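Local coordinates for F420-dependent methylenetetrahydromethanopterin dehydrogenase (Methanopyrus kandleri, PDB 1QV9) that catalyses the reversible, coenzyme F420-dependent reduction of methenyl-tetrahydromethanopterin to methylene-tetrahydromethanopterin on the route from CO2 to methane, at the interface of chains A and B and the interface of chains A and C. Sequence-based numbering; all coordinates share one arbitrary frame. Chains: chain A/B/C, F420-dependent methylenetetrahydromethanopterin dehydrogenase.

Contact 1 and contact 3 both belong to the interface of chains A and B, with the centres of their C-alpha atoms about 14 Å apart. Contact 2, between chains A and C, is centred about 23 Å from contact 1 and 34 Å from contact 3. The three share no residue, but helix 227-257 of chain A, used in contact 2, ends five residues before the 262-265 segment of contact 1. Each interface is two-fold symmetric, so every contact has a twin with its chains exchanged. Chain A thus touches two different neighbours in the hexamer, a trimer of dimers.

Contact 1: the interface of chains A and B. Residues chain A 155, 262-265; chain B 130-131, 133-135.
A mainly polar patch of the two-fold, homotypic interface of chains A and B, in which A:Arg155 and the segment around A:Thr264 receive B:Asp133, helps hold the subunits together in the homohexamer. B:Asp133 stands just ahead of helix 134-150, its CG between the backbone N and the carbonyl carbon (chi1 72°), and its carboxylate projects over the chain A segment. OD2 is gripped by two donors. The guanidinium NH2 of A:Arg155 reaches it at 2.8 Å in a salt bridge, nearly along the C-O axis and in the guanidinium plane, the two flat groups 26° apart. The backbone N of A:Thr264 comes from the anti side at 2.9 Å, well out of the carboxylate plane. The same NH2 also gives a hydrogen bond to the hydroxyl OG1 of A:Thr264, 2.8 Å away, again in plane, which is likely to limit its rotation. The A:Arg155 guanidinium lies between A:Leu262 CG, over the centre of one face, and B:Val135 CG2, nearer the rim of the other. The extended chain of A:Arg263 sets its guanidinium at the CD1-CE1 rim of B:Phe131, shifted off the ring centre, the planes 27° apart and CZ 3.8 Å from ring atom CD1. NH2 of this arginine donates to the carbonyl O of B:Phe131 at 3.0 Å, tilted out of the guanidinium plane. Water 1 links the other carboxylate oxygen to the backbone, 2.9 Å from B:Asp133 OD1 and 2.8 Å from A:Leu262 O.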
loop_
_atom_site.group_PDB
_atom_site.type_symbol
_atom_site.label_atom_id
_atom_site.label_comp_id
_atom_site.label_asym_id
_atom_site.label_seq_id
_atom_site.Cartn_x
_atom_site.Cartn_y
_atom_site.Cartn_z
ATOM N N ARG A 155 25.260 8.915 -0.366
ATOM C CA ARG A 155 25.752 10.294 -0.335
ATOM C C ARG A 155 27.001 10.347 0.539
ATOM O O ARG A 155 27.900 11.151 0.293
ATOM C CB ARG A 155 24.696 11.291 0.180
ATOM C CG ARG A 155 24.886 12.701 -0.439
ATOM C CD ARG A 155 23.919 13.703 0.093
ATOM N NE ARG A 155 22.513 13.324 -0.032
ATOM C CZ ARG A 155 21.809 13.396 -1.152
ATOM N NH1 ARG A 155 20.550 13.026 -1.150
ATOM N NH2 ARG A 155 22.361 13.853 -2.254
ATOM N N LEU A 262 16.804 16.462 -0.539
ATOM C CA LEU A 262 18.160 16.909 -0.781
ATOM C C LEU A 262 18.709 16.343 -2.090
ATOM O O LEU A 262 18.605 15.116 -2.360
ATOM C CB LEU A 262 19.083 16.469 0.363
ATOM C CG LEU A 262 20.560 16.830 0.225
ATOM C CD1 LEU A 262 20.686 18.372 0.282
ATOM C CD2 LEU A 262 21.341 16.235 1.402
ATOM N N ARG A 263 19.284 17.221 -2.916
ATOM C CA ARG A 263 19.944 16.789 -4.139
ATOM C C ARG A 263 21.314 17.468 -4.165
ATOM O O ARG A 263 21.421 18.674 -3.889
ATOM C CB ARG A 263 19.146 17.139 -5.382
ATOM C CG ARG A 263 17.741 16.592 -5.372
ATOM C CD ARG A 263 16.947 16.941 -6.665
ATOM N NE ARG A 263 15.567 16.543 -6.425
ATOM C CZ ARG A 263 15.050 15.335 -6.651
ATOM N NH1 ARG A 263 13.790 15.109 -6.304
ATOM N NH2 ARG A 263 15.743 14.403 -7.290
ATOM N N THR A 264 22.358 16.702 -4.450
ATOM C CA THR A 264 23.731 17.211 -4.462
ATOM C C THR A 264 24.438 16.779 -5.738
ATOM O O THR A 264 25.328 15.927 -5.723
ATOM C CB THR A 264 24.548 16.743 -3.207
ATOM O OG1 THR A 264 24.563 15.293 -3.112
ATOM C CG2 THR A 264 23.954 17.337 -1.950
ATOM N N PRO A 265 24.037 17.370 -6.882
ATOM C CA PRO A 265 24.627 17.050 -8.181
ATOM C C PRO A 265 25.973 17.705 -8.393
ATOM O O PRO A 265 26.302 18.705 -7.736
ATOM C CB PRO A 265 23.607 17.589 -9.175
ATOM C CG PRO A 265 23.148 18.863 -8.450
ATOM C CD PRO A 265 22.991 18.406 -7.008
ATOM N N GLU B 130 19.470 19.756 -12.544
ATOM C CA GLU B 130 18.590 20.264 -11.511
ATOM C C GLU B 130 17.796 19.177 -10.780
ATOM O O GLU B 130 17.222 19.444 -9.751
ATOM C CB GLU B 130 17.577 21.243 -12.105
ATOM C CG GLU B 130 18.189 22.478 -12.780
ATOM C CD GLU B 130 18.473 22.308 -14.281
ATOM O OE1 GLU B 130 18.461 23.348 -14.995
ATOM O OE2 GLU B 130 18.718 21.175 -14.765
ATOM N N PHE B 131 17.817 17.967 -11.323
ATOM C CA PHE B 131 17.013 16.874 -10.768
ATOM C C PHE B 131 17.836 15.638 -10.489
ATOM O O PHE B 131 17.724 15.030 -9.400
ATOM C CB PHE B 131 15.931 16.491 -11.778
ATOM C CG PHE B 131 15.121 15.288 -11.374
ATOM C CD1 PHE B 131 14.232 15.373 -10.320
ATOM C CD2 PHE B 131 15.267 14.076 -12.052
ATOM C CE1 PHE B 131 13.457 14.254 -9.915
ATOM C CE2 PHE B 131 14.499 12.957 -11.646
ATOM C CZ PHE B 131 13.609 13.060 -10.597
ATOM N N ASP B 133 20.819 13.822 -9.258
ATOM C CA ASP B 133 22.088 13.796 -8.526
ATOM C C ASP B 133 22.410 12.298 -8.349
ATOM O O ASP B 133 21.641 11.463 -8.831
ATOM C CB ASP B 133 22.014 14.533 -7.173
ATOM C CG ASP B 133 21.206 13.782 -6.107
ATOM O OD1 ASP B 133 20.273 13.038 -6.466
ATOM O OD2 ASP B 133 21.501 13.974 -4.914
ATOM N N PRO B 134 23.545 11.946 -7.730
ATOM C CA PRO B 134 23.910 10.526 -7.552
ATOM C C PRO B 134 22.819 9.675 -6.883
ATOM O O PRO B 134 22.513 8.557 -7.360
ATOM C CB PRO B 134 25.200 10.594 -6.743
ATOM C CG PRO B 134 25.844 11.898 -7.310
ATOM C CD PRO B 134 24.664 12.833 -7.312
ATOM N N VAL B 135 22.226 10.182 -5.804
ATOM C CA VAL B 135 21.175 9.430 -5.126
ATOM C C VAL B 135 19.982 9.169 -6.031
ATOM O O VAL B 135 19.477 8.049 -6.075
ATOM C CB VAL B 135 20.753 10.134 -3.811
ATOM C CG1 VAL B 135 19.407 9.611 -3.290
ATOM C CG2 VAL B 135 21.838 9.892 -2.806
HETATM O O HOH W 1 18.446 13.019 -4.273
#

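Contact 2: the interface of chains A and C. Residues chain A 201-202, 204-205, 209, 247; chain C 235-236, 239-240, 243.
Helix 197-223 of chain A and helix 227-257 of chain C run in the same general sense, inclined by roughly 45°, and come so near that the CA atoms of A:Ala205 and C:Ser236 are 4.9 Å apart. This helix-to-helix packing, with its two-fold twin, joins chains A and C within the hexamer. The small side chains of A:Ala205 and C:Ser236 probably permit this approach; the methyl CB of A:Ala205 also rests against CG of the selenomethionine C:Met240 at 3.6 Å. One helical turn earlier, A:Val201 has CG1 anti to the backbone N (chi1 164°), which presses this methyl onto the backbone of C:Ser236, 3.4 Å from its CA. A:Val201 CG1 also touches CG of C:Glu239 at 3.5 Å, so the glutamate stem is packed, and its tip turns to A:Lys202. A bend at chi2 (-70°) folds the carboxylate back over the aliphatic stem of A:Lys202, with A:Lys202 CG 3.7 Å from C:Glu239 CD. The lysine turns at chi4, and NZ of A:Lys202 meets OE2 of C:Glu239 at 2.9 Å from above the carboxylate plane, a hydrogen bond and salt bridge in one. An alanine at C:Glu239 would probably leave the ammonium of A:Lys202 without its mate and open a gap beside the A:Val201 methyl. Farther along, A:Leu247 of helix 227-257 and C:Lys243 lie side by side, pointing opposite ways, with A:Leu247 CG 3.6 Å from C:Lys243 CG.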
loop_
_atom_site.group_PDB
_atom_site.type_symbol
_atom_site.label_atom_id
_atom_site.label_comp_id
_atom_site.label_asym_id
_atom_site.label_seq_id
_atom_site.Cartn_x
_atom_site.Cartn_y
_atom_site.Cartn_z
ATOM N N VAL A 201 14.200 8.684 10.875
ATOM C CA VAL A 201 13.950 7.526 11.708
ATOM C C VAL A 201 13.556 6.296 10.879
ATOM O O VAL A 201 13.983 5.145 11.167
ATOM C CB VAL A 201 12.888 7.899 12.767
ATOM C CG1 VAL A 201 12.304 6.679 13.396
ATOM C CG2 VAL A 201 13.573 8.801 13.836
ATOM N N LYS A 202 12.765 6.512 9.831
ATOM C CA LYS A 202 12.423 5.385 8.950
ATOM C C LYS A 202 13.675 4.892 8.220
ATOM O O LYS A 202 13.836 3.712 7.966
ATOM C CB LYS A 202 11.352 5.809 7.930
ATOM C CG LYS A 202 10.013 6.019 8.586
ATOM C CD LYS A 202 8.975 6.605 7.601
ATOM C CE LYS A 202 7.617 6.895 8.248
ATOM N NZ LYS A 202 6.814 5.683 8.531
HETATM N N MSE A 204 16.729 5.035 9.320
HETATM C CA MSE A 204 17.522 4.300 10.297
HETATM C C MSE A 204 16.945 2.905 10.459
HETATM O O MSE A 204 17.707 1.944 10.477
HETATM C CB MSE A 204 17.521 5.034 11.639
HETATM C CG MSE A 204 18.299 6.352 11.517
HETATM SE SE MSE A 204 18.113 7.441 13.154
HETATM C CE MSE A 204 18.561 6.103 14.401
ATOM N N ALA A 205 15.622 2.786 10.579
ATOM C CA ALA A 205 15.005 1.455 10.670
ATOM C C ALA A 205 15.381 0.634 9.422
ATOM O O ALA A 205 15.642 -0.557 9.498
ATOM C CB ALA A 205 13.496 1.556 10.765
ATOM N N ILE A 209 17.447 -2.956 9.615
ATOM C CA ILE A 209 16.953 -4.211 9.056
ATOM C C ILE A 209 17.934 -4.769 8.015
ATOM O O ILE A 209 18.192 -5.968 7.967
ATOM C CB ILE A 209 15.539 -4.008 8.429
ATOM C CG1 ILE A 209 14.543 -3.661 9.531
ATOM C CG2 ILE A 209 15.150 -5.241 7.568
ATOM C CD1 ILE A 209 13.132 -3.304 9.031
ATOM N N LEU A 247 10.697 0.942 3.592
ATOM C CA LEU A 247 10.912 1.989 4.587
ATOM C C LEU A 247 11.692 3.136 3.978
ATOM O O LEU A 247 11.377 4.300 4.254
ATOM C CB LEU A 247 11.704 1.434 5.795
ATOM C CG LEU A 247 10.882 0.788 6.899
ATOM C CD1 LEU A 247 11.834 -0.047 7.772
ATOM C CD2 LEU A 247 10.197 1.854 7.755
ATOM N N ALA C 235 12.689 5.722 18.383
ATOM C CA ALA C 235 11.623 5.799 17.408
ATOM C C ALA C 235 11.873 4.854 16.245
ATOM O O ALA C 235 10.898 4.356 15.646
ATOM C CB ALA C 235 11.485 7.223 16.884
ATOM N N SER C 236 13.145 4.602 15.890
ATOM C CA SER C 236 13.438 3.724 14.748
ATOM C C SER C 236 13.048 2.280 15.142
ATOM O O SER C 236 12.648 1.478 14.309
ATOM C CB SER C 236 14.927 3.813 14.327
ATOM O OG SER C 236 15.819 3.156 15.242
ATOM N N GLU C 239 9.400 2.098 14.308
ATOM C CA GLU C 239 9.140 2.008 12.867
ATOM C C GLU C 239 9.431 0.571 12.399
ATOM O O GLU C 239 8.746 0.067 11.504
ATOM C CB GLU C 239 10.022 2.986 12.078
ATOM C CG GLU C 239 9.739 4.475 12.341
ATOM C CD GLU C 239 8.424 4.970 11.803
ATOM O OE1 GLU C 239 7.956 6.030 12.291
ATOM O OE2 GLU C 239 7.864 4.317 10.905
HETATM N N MSE C 240 10.445 -0.085 12.971
HETATM C CA MSE C 240 10.720 -1.471 12.612
HETATM C C MSE C 240 9.535 -2.380 13.000
HETATM O O MSE C 240 9.118 -3.225 12.215
HETATM C CB MSE C 240 11.963 -1.953 13.356
HETATM C CG MSE C 240 13.260 -1.436 12.826
HETATM SE SE MSE C 240 14.709 -1.711 14.152
HETATM C CE MSE C 240 14.974 -3.542 14.060
ATOM N N LYS C 243 6.681 -2.244 10.536
ATOM C CA LYS C 243 6.896 -3.024 9.322
ATOM C C LYS C 243 6.808 -4.533 9.605
ATOM O O LYS C 243 6.391 -5.310 8.744
ATOM C CB LYS C 243 8.227 -2.676 8.650
ATOM C CG LYS C 243 8.203 -1.255 8.059
ATOM C CD LYS C 243 7.038 -1.110 7.061
ATOM C CE LYS C 243 6.877 0.324 6.565
ATOM N NZ LYS C 243 5.614 0.433 5.752
#

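Contact 3: the interface of chains A and B. Residues chain A 25, 28-30, 33; chain B 42-43.
The B:Lys43 chain runs nearly perpendicular to the A:Asp25 side chain and brings its ammonium group into a turn of chain A lined by acceptors. Extended as far as CE, it then bends at chi4 (-50°), pointing NZ toward the carboxylate. OD2 of A:Asp25 takes NZ of B:Lys43 at 2.8 Å on its syn side, close to the carboxylate plane, in a salt bridge. The carbonyl O of A:Arg30 accepts a hydrogen bond from B:Lys43 NZ, also 2.8 Å, while the carbonyl O of A:Ala28 is a weak partner. Water 2, 2.7 Å from NZ of B:Lys43, ties the ammonium to that same carbonyl O. A:Asp25 itself is steadied from its own chain: the backbone N of A:Arg30 donates to A:Asp25 OD1 at 3.0 Å, so each carboxylate oxygen has a donor and the group is likely to resist turning. Beside the ion pair, B:Val42 approaches A:Asp25 at a slant, and B:Val42 CG2 packs on CB of A:Ala28 at 3.6 Å. The turn that carries these acceptors leads into strand 33-39, and A:Val33 O lies 3.4 Å from B:Lys43 CE. The site thus pins a chain A loop to the 42-43 loop of chain B, a charged anchor for the A-B pairing.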
loop_
_atom_site.group_PDB
_atom_site.type_symbol
_atom_site.label_atom_id
_atom_site.label_comp_id
_atom_site.label_asym_id
_atom_site.label_seq_id
_atom_site.Cartn_x
_atom_site.Cartn_y
_atom_site.Cartn_z
ATOM N N ASP A 25 29.943 10.685 -11.091
ATOM C CA ASP A 25 29.780 11.445 -12.360
ATOM C C ASP A 25 28.435 10.978 -12.916
ATOM O O ASP A 25 28.350 10.351 -14.002
ATOM C CB ASP A 25 30.941 11.064 -13.272
ATOM C CG ASP A 25 30.983 11.853 -14.548
ATOM O OD1 ASP A 25 30.338 12.938 -14.617
ATOM O OD2 ASP A 25 31.701 11.376 -15.467
ATOM N N ALA A 28 27.733 11.873 -16.472
ATOM C CA ALA A 28 28.901 11.735 -17.340
ATOM C C ALA A 28 29.384 13.059 -17.926
ATOM O O ALA A 28 30.095 13.060 -18.928
ATOM C CB ALA A 28 28.609 10.749 -18.485
ATOM N N ASP A 29 29.016 14.166 -17.298
ATOM C CA ASP A 29 29.436 15.473 -17.791
ATOM C C ASP A 29 30.525 16.132 -16.961
ATOM O O ASP A 29 30.808 17.315 -17.137
ATOM C CB ASP A 29 28.228 16.423 -17.945
ATOM C CG ASP A 29 27.373 16.499 -16.700
ATOM O OD1 ASP A 29 27.912 16.240 -15.611
ATOM O OD2 ASP A 29 26.162 16.821 -16.808
ATOM N N ARG A 30 31.154 15.391 -16.051
ATOM C CA ARG A 30 32.231 15.990 -15.273
ATOM C C ARG A 30 33.490 16.062 -16.120
ATOM O O ARG A 30 33.952 15.061 -16.672
ATOM C CB ARG A 30 32.567 15.196 -14.011
ATOM C CG ARG A 30 31.759 15.564 -12.811
ATOM C CD ARG A 30 32.207 14.769 -11.592
ATOM N NE ARG A 30 33.367 15.336 -10.897
ATOM C CZ ARG A 30 33.728 14.986 -9.666
ATOM N NH1 ARG A 30 34.784 15.554 -9.076
ATOM N NH2 ARG A 30 33.038 14.053 -9.004
ATOM N N VAL A 33 37.346 14.445 -14.063
ATOM C CA VAL A 33 37.684 13.079 -13.669
ATOM C C VAL A 33 37.744 12.155 -14.881
ATOM O O VAL A 33 37.128 12.422 -15.904
ATOM C CB VAL A 33 36.621 12.480 -12.685
ATOM C CG1 VAL A 33 36.578 13.288 -11.412
ATOM C CG2 VAL A 33 35.232 12.438 -13.363
ATOM N N VAL B 42 30.654 5.755 -16.456
ATOM C CA VAL B 42 29.551 6.384 -17.184
ATOM C C VAL B 42 29.937 7.106 -18.475
ATOM O O VAL B 42 29.064 7.449 -19.290
ATOM C CB VAL B 42 28.860 7.429 -16.292
ATOM C CG1 VAL B 42 28.381 6.809 -14.960
ATOM C CG2 VAL B 42 29.854 8.507 -15.999
ATOM N N LYS B 43 31.225 7.337 -18.689
ATOM C CA LYS B 43 31.624 8.059 -19.893
ATOM C C LYS B 43 31.542 7.161 -21.106
ATOM O O LYS B 43 32.009 6.017 -21.095
ATOM C CB LYS B 43 33.009 8.672 -19.720
ATOM C CG LYS B 43 33.002 9.820 -18.683
ATOM C CD LYS B 43 34.285 10.651 -18.737
ATOM C CE LYS B 43 34.315 11.743 -17.648
ATOM N NZ LYS B 43 33.071 12.566 -17.608
HETATM O O HOH W 2 32.952 13.679 -20.036
#